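PDB 5ZIG: cellobiose 2-epimerase from Spirochaeta thermophila DSM 6192, which probably catalyses the reversible epimerization of cellobiose to 4-O-beta-D-glucopyranosyl-D-mannose, as a member of the N-acylglucosamine 2-epimerase family. Local coordinates for residues A20-H25 / E392-I397; T258-E263 / N386-L391. All coordinates share one frame; numbering follows the deposited sequence.

Contact 1: A20-H25 / E392-I397; sequences AQLFDH and EGMRRI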
loop_
_atom_site.group_PDB
_atom_site.type_symbol
_atom_site.label_atom_id
_atom_site.label_comp_id
_atom_site.label_asym_id
_atom_site.label_seq_id
_atom_site.Cartn_x
_atom_site.Cartn_y
_atom_site.Cartn_z
ATOM N N ALA A 20 -10.188 -17.874 1.331
ATOM C CA ALA A 20 -11.111 -18.022 0.208
ATOM C C ALA A 20 -11.130 -16.758 -0.647
ATOM O O ALA A 20 -11.101 -16.823 -1.880
ATOM C CB ALA A 20 -12.520 -18.345 0.716
ATOM N N GLN A 21 -11.192 -15.599 0.001
ATOM C CA GLN A 21 -11.169 -14.342 -0.723
ATOM C C GLN A 21 -9.929 -14.236 -1.604
ATOM O O GLN A 21 -10.044 -14.035 -2.818
ATOM C CB GLN A 21 -11.234 -13.184 0.263
ATOM C CG GLN A 21 -12.628 -12.848 0.653
ATOM C CD GLN A 21 -13.416 -12.310 -0.510
ATOM O OE1 GLN A 21 -12.948 -11.428 -1.234
ATOM N NE2 GLN A 21 -14.625 -12.830 -0.697
ATOM N N LEU A 22 -8.731 -14.381 -1.005
ATOM C CA LEU A 22 -7.479 -14.332 -1.766
ATOM C C LEU A 22 -7.494 -15.308 -2.936
ATOM O O LEU A 22 -7.355 -14.899 -4.093
ATOM C CB LEU A 22 -6.263 -14.622 -0.866
ATOM C CG LEU A 22 -4.911 -14.475 -1.609
ATOM C CD1 LEU A 22 -4.748 -13.018 -2.069
ATOM C CD2 LEU A 22 -3.669 -14.904 -0.833
ATOM N N PHE A 23 -7.665 -16.607 -2.650
ATOM C CA PHE A 23 -7.381 -17.599 -3.673
ATOM C C PHE A 23 -8.586 -17.944 -4.554
ATOM O O PHE A 23 -8.396 -18.429 -5.678
ATOM C CB PHE A 23 -6.825 -18.884 -3.046
ATOM C CG PHE A 23 -5.502 -18.716 -2.326
ATOM C CD1 PHE A 23 -4.333 -18.418 -3.016
ATOM C CD2 PHE A 23 -5.424 -18.872 -0.946
ATOM C CE1 PHE A 23 -3.121 -18.268 -2.353
ATOM C CE2 PHE A 23 -4.213 -18.722 -0.277
ATOM C CZ PHE A 23 -3.062 -18.426 -0.980
ATOM N N ASP A 24 -9.815 -17.714 -4.090
ATOM C CA ASP A 24 -10.975 -18.065 -4.894
ATOM C C ASP A 24 -11.672 -16.866 -5.516
ATOM O O ASP A 24 -12.404 -17.043 -6.499
ATOM C CB ASP A 24 -11.996 -18.858 -4.056
ATOM C CG ASP A 24 -11.407 -20.129 -3.473
ATOM O OD1 ASP A 24 -10.531 -20.732 -4.114
ATOM O OD2 ASP A 24 -11.815 -20.527 -2.369
ATOM N N HIS A 25 -11.471 -15.669 -4.968
ATOM C CA HIS A 25 -12.154 -14.474 -5.442
ATOM C C HIS A 25 -11.192 -13.446 -6.029
ATOM O O HIS A 25 -11.337 -13.066 -7.197
ATOM C CB HIS A 25 -12.971 -13.874 -4.291
ATOM C CG HIS A 25 -13.983 -12.868 -4.738
ATOM N ND1 HIS A 25 -15.236 -13.219 -5.201
ATOM C CD2 HIS A 25 -13.926 -11.515 -4.797
ATOM C CE1 HIS A 25 -15.906 -12.124 -5.522
ATOM N NE2 HIS A 25 -15.125 -11.077 -5.301
ATOM N N GLU A 392 -1.545 -10.693 5.106
ATOM C CA GLU A 392 -1.240 -10.209 6.444
ATOM C C GLU A 392 -2.217 -10.776 7.477
ATOM O O GLU A 392 -1.804 -11.184 8.568
ATOM C CB GLU A 392 -1.264 -8.678 6.465
ATOM C CG GLU A 392 -0.001 -8.043 5.855
ATOM C CD GLU A 392 1.244 -8.252 6.714
ATOM O OE1 GLU A 392 1.147 -8.173 7.970
ATOM O OE2 GLU A 392 2.325 -8.499 6.132
ATOM N N GLY A 393 -3.519 -10.800 7.157
ATOM C CA GLY A 393 -4.485 -11.390 8.079
ATOM C C GLY A 393 -4.190 -12.850 8.383
ATOM O O GLY A 393 -4.248 -13.276 9.534
ATOM N N MET A 394 -3.837 -13.627 7.361
ATOM C CA MET A 394 -3.637 -15.057 7.561
ATOM C C MET A 394 -2.444 -15.316 8.463
ATOM O O MET A 394 -2.528 -16.118 9.405
ATOM C CB MET A 394 -3.450 -15.754 6.213
ATOM C CG MET A 394 -4.764 -16.064 5.520
ATOM S SD MET A 394 -4.525 -17.059 4.043
ATOM C CE MET A 394 -4.133 -15.773 2.857
ATOM N N ARG A 395 -1.323 -14.636 8.194
ATOM C CA ARG A 395 -0.133 -14.849 8.998
ATOM C C ARG A 395 -0.334 -14.369 10.422
ATOM O O ARG A 395 0.112 -15.023 11.372
ATOM C CB ARG A 395 1.068 -14.143 8.380
ATOM C CG ARG A 395 2.384 -14.866 8.665
ATOM C CD ARG A 395 3.566 -13.931 8.477
ATOM N NE ARG A 395 3.415 -12.672 9.206
ATOM C CZ ARG A 395 3.195 -11.494 8.631
ATOM N NH1 ARG A 395 3.095 -11.409 7.308
ATOM N NH2 ARG A 395 3.069 -10.393 9.367
ATOM N N ARG A 396 -0.992 -13.222 10.589
ATOM C CA ARG A 396 -1.149 -12.654 11.918
ATOM C C ARG A 396 -2.159 -13.443 12.734
ATOM O O ARG A 396 -1.939 -13.689 13.929
ATOM C CB ARG A 396 -1.581 -11.193 11.823
ATOM C CG ARG A 396 -0.480 -10.235 11.384
ATOM C CD ARG A 396 -1.137 -8.894 10.996
ATOM N NE ARG A 396 -0.227 -7.970 10.325
ATOM C CZ ARG A 396 0.552 -7.099 10.959
ATOM N NH1 ARG A 396 0.539 -7.029 12.285
ATOM N NH2 ARG A 396 1.347 -6.308 10.264
ATOM N N ILE A 397 -3.292 -13.814 12.123
ATOM C CA ILE A 397 -4.307 -14.552 12.871
ATOM C C ILE A 397 -3.761 -15.907 13.297
ATOM O O ILE A 397 -3.930 -16.318 14.452
ATOM C CB ILE A 397 -5.611 -14.674 12.060
ATOM C CG1 ILE A 397 -6.420 -13.381 12.183
ATOM C CG2 ILE A 397 -6.470 -15.808 12.584
ATOM C CD1 ILE A 397 -7.671 -13.355 11.292
#
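Met394 reaches across from helix 384-402 and sets its terminal methyl against Leu22 of helix 7-31, with CE of Met394 3.8 Å from CD2 of Leu22. The two side chains meet at about a right angle. A bend at the end of the methionine chain (chi3 -84°) turns CE off the line of the otherwise extended stem and toward the leucine branch. Beside this touch, CD2 of Leu22 lies 3.6 Å above the ring plane of its neighbour Phe23, displaced toward the rim, and CE of Met394 comes within 4.3 Å of CE2 of Phe23. Three buried apolar groups thus make up the tight part, and with the nearest CA atoms, those of Leu22 and Met394, 10.1 Å apart, these two segments touch through side-chain ends.

The solvent side of 392-397 is marked by Arg395, which is exposed; Glu392 and Arg396 are only partly so. Arg395 takes Glu392 end-on, NH1 to OE2 at 3.2 Å and NH2 to OE1, while NE of Arg396 bonds to OE1 of Glu392 at 2.7 Å, so one carboxylate is shared by two guanidinium groups a helical turn further on.

In the fold, Leu22 also packs on Ser387, Cys390 and Leu391, and Met394 on Arg15 and Ala19. Glu392 and Arg396 turn instead to helices 251-269 and 315-332, leaving helix 384-402 wedged between these and helix 7-31.

Contact 2: T258-E263 / N386-L391; sequences TWLLTE and NSRACL
Trp259 and Arg388 meet, coming from opposite directions, across the interior of the helical (α/α) barrel of the N-acylglucosamine 2-epimerase family, from helices 251-269 and 384-402. At the start of the second segment, Asn386 and Ser387 have other partners: ND2 of Asn386 bonds to Glu359, and Ser387 packs against Ile26 of helix 7-31.

Arg388 carries the contact. With CG anti to the backbone N (chi1 -175°) the chain runs out toward Trp259, then bends at chi3 (68°) to lay its guanidinium across the end of the indole. CZ2 of Trp259 sits 3.3 Å above the centre of the guanidinium plane, and the two planes are 71° apart, so the ring presents its edge to a guanidinium face. CH2 of Trp259 lies 3.4 Å from NE of Arg388 and 3.5 Å from its CD. CD2 of Leu260 comes obliquely to NH1 of Arg388, 4.0 Å away. The charge is met by Glu199 at NH1 and by Glu320 and Glu256 at NH2; Glu320 also accepts from NE1 of Trp259, tying ring and guanidinium to one carboxylate. Replacing Arg388 by a leucine would probably leave these three glutamates without their cationic partner and the indole edge without its flat cover. A 1,2-ethanediol, probably from the crystallisation liquor, lies about 4 Å from the Arg388 side chain and may mark a pocket.

One residue on, Ala389 packs on Val323 of helix 315-332. The segment closes with a backbone hydrogen bond from N of Leu391 to O of Ser387, 3.0 Å long.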
loop_
_atom_site.group_PDB
_atom_site.type_symbol
_atom_site.label_atom_id
_atom_site.label_comp_id
_atom_site.label_asym_id
_atom_site.label_seq_id
_atom_site.Cartn_x
_atom_site.Cartn_y
_atom_site.Cartn_z
ATOM N N THR A 258 0.474 3.064 10.900
ATOM C CA THR A 258 0.807 2.435 12.176
ATOM C C THR A 258 1.439 1.067 11.967
ATOM O O THR A 258 2.450 0.748 12.600
ATOM C CB THR A 258 -0.425 2.316 13.071
ATOM O OG1 THR A 258 -1.363 1.438 12.454
ATOM C CG2 THR A 258 -1.060 3.685 13.299
ATOM N N TRP A 259 0.901 0.261 11.048
ATOM C CA TRP A 259 1.505 -1.049 10.925
ATOM C C TRP A 259 2.721 -1.055 10.013
ATOM O O TRP A 259 3.673 -1.789 10.297
ATOM C CB TRP A 259 0.481 -2.103 10.516
ATOM C CG TRP A 259 -0.065 -2.108 9.132
ATOM C CD1 TRP A 259 -1.153 -1.414 8.673
ATOM C CD2 TRP A 259 0.367 -2.938 8.051
ATOM N NE1 TRP A 259 -1.398 -1.739 7.366
ATOM C CE2 TRP A 259 -0.482 -2.681 6.963
ATOM C CE3 TRP A 259 1.387 -3.893 7.908
ATOM C CZ2 TRP A 259 -0.326 -3.311 5.729
ATOM C CZ3 TRP A 259 1.530 -4.528 6.698
ATOM C CH2 TRP A 259 0.682 -4.229 5.615
ATOM N N LEU A 260 2.732 -0.254 8.930
ATOM C CA LEU A 260 3.962 -0.098 8.143
ATOM C C LEU A 260 5.091 0.470 8.996
ATOM O O LEU A 260 6.242 0.034 8.884
ATOM C CB LEU A 260 3.728 0.783 6.913
ATOM C CG LEU A 260 3.039 0.040 5.766
ATOM C CD1 LEU A 260 2.696 0.982 4.639
ATOM C CD2 LEU A 260 3.925 -1.105 5.293
ATOM N N LEU A 261 4.779 1.439 9.857
ATOM C CA LEU A 261 5.797 1.978 10.749
ATOM C C LEU A 261 6.296 0.893 11.694
ATOM O O LEU A 261 7.507 0.754 11.913
ATOM C CB LEU A 261 5.247 3.160 11.539
ATOM C CG LEU A 261 5.366 4.589 11.000
ATOM C CD1 LEU A 261 4.868 4.724 9.595
ATOM C CD2 LEU A 261 4.597 5.510 11.920
ATOM N N THR A 262 5.367 0.109 12.256
ATOM C CA THR A 262 5.723 -1.021 13.106
ATOM C C THR A 262 6.672 -1.982 12.397
ATOM O O THR A 262 7.700 -2.365 12.959
ATOM C CB THR A 262 4.453 -1.767 13.583
ATOM O OG1 THR A 262 3.698 -0.951 14.504
ATOM C CG2 THR A 262 4.832 -3.080 14.229
ATOM N N GLU A 263 6.371 -2.338 11.139
ATOM C CA GLU A 263 7.257 -3.261 10.421
ATOM C C GLU A 263 8.694 -2.746 10.371
ATOM O O GLU A 263 9.645 -3.496 10.612
ATOM C CB GLU A 263 6.768 -3.488 8.994
ATOM C CG GLU A 263 7.473 -4.608 8.303
ATOM C CD GLU A 263 7.332 -4.543 6.803
ATOM O OE1 GLU A 263 6.946 -3.485 6.267
ATOM O OE2 GLU A 263 7.583 -5.575 6.158
ATOM N N ASN A 386 -6.021 -5.363 -0.994
ATOM C CA ASN A 386 -6.817 -6.477 -0.555
ATOM C C ASN A 386 -6.071 -7.807 -0.469
ATOM O O ASN A 386 -6.255 -8.483 0.487
ATOM C CB ASN A 386 -8.189 -6.568 -1.264
ATOM C CG ASN A 386 -8.103 -6.757 -2.764
ATOM O OD1 ASN A 386 -7.058 -6.973 -3.315
ATOM N ND2 ASN A 386 -9.254 -6.707 -3.415
ATOM N N SER A 387 -5.236 -8.155 -1.432
ATOM C CA SER A 387 -4.467 -9.351 -1.331
ATOM C C SER A 387 -3.548 -9.252 -0.125
ATOM O O SER A 387 -3.409 -10.199 0.582
ATOM C CB SER A 387 -3.598 -9.620 -2.502
ATOM O OG SER A 387 -4.283 -10.105 -3.594
ATOM N N ARG A 388 -2.867 -8.128 0.041
ATOM C CA ARG A 388 -2.014 -7.981 1.211
ATOM C C ARG A 388 -2.805 -8.197 2.492
ATOM O O ARG A 388 -2.327 -8.861 3.419
ATOM C CB ARG A 388 -1.365 -6.599 1.242
ATOM C CG ARG A 388 -0.355 -6.435 2.408
ATOM C CD ARG A 388 0.545 -5.205 2.243
ATOM N NE ARG A 388 -0.199 -3.950 2.381
ATOM C CZ ARG A 388 0.352 -2.732 2.439
ATOM N NH1 ARG A 388 1.673 -2.578 2.392
ATOM N NH2 ARG A 388 -0.421 -1.659 2.541
ATOM N N ALA A 389 -4.005 -7.614 2.567
ATOM C CA ALA A 389 -4.794 -7.699 3.785
ATOM C C ALA A 389 -5.140 -9.135 4.090
ATOM O O ALA A 389 -5.170 -9.529 5.253
ATOM C CB ALA A 389 -6.055 -6.845 3.663
ATOM N N CYS A 390 -5.318 -9.946 3.049
ATOM C CA CYS A 390 -5.564 -11.368 3.241
ATOM C C CYS A 390 -4.300 -12.092 3.694
ATOM O O CYS A 390 -4.346 -12.921 4.614
ATOM C CB CYS A 390 -6.100 -11.981 1.942
ATOM S SG CYS A 390 -7.734 -11.413 1.423
ATOM N N LEU A 391 -3.161 -11.800 3.051
ATOM C CA LEU A 391 -1.902 -12.437 3.437
ATOM C C LEU A 391 -1.459 -11.992 4.825
ATOM O O LEU A 391 -1.043 -12.815 5.643
ATOM C CB LEU A 391 -0.811 -12.131 2.408
ATOM C CG LEU A 391 -1.004 -12.848 1.063
ATOM C CD1 LEU A 391 -0.232 -12.128 -0.038
ATOM C CD2 LEU A 391 -0.613 -14.332 1.130
#

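Overall arrangement
Helix 384-402 serves both contacts, turning different sides to its neighbours: contact 1 joins it to helix 7-31 and contact 2 to helix 251-269, their centres about 12 Å apart. Both are buried, but contact 2 lies deeper, about 8 Å from the centre of the chain against about 16 Å for contact 1. Their chemistry follows: the outer one is apolar across its two segments, with its charges paired along one helix, whereas the inner one sets an arginine among glutamates from several helices. The two also meet directly, Leu22 CD2 lying 3.7 Å from Leu391 CD2 and Arg396 NH2 3.4 Å from Trp259 CE3. Along the chain, contact 2 nests within the loop contact 1 closes.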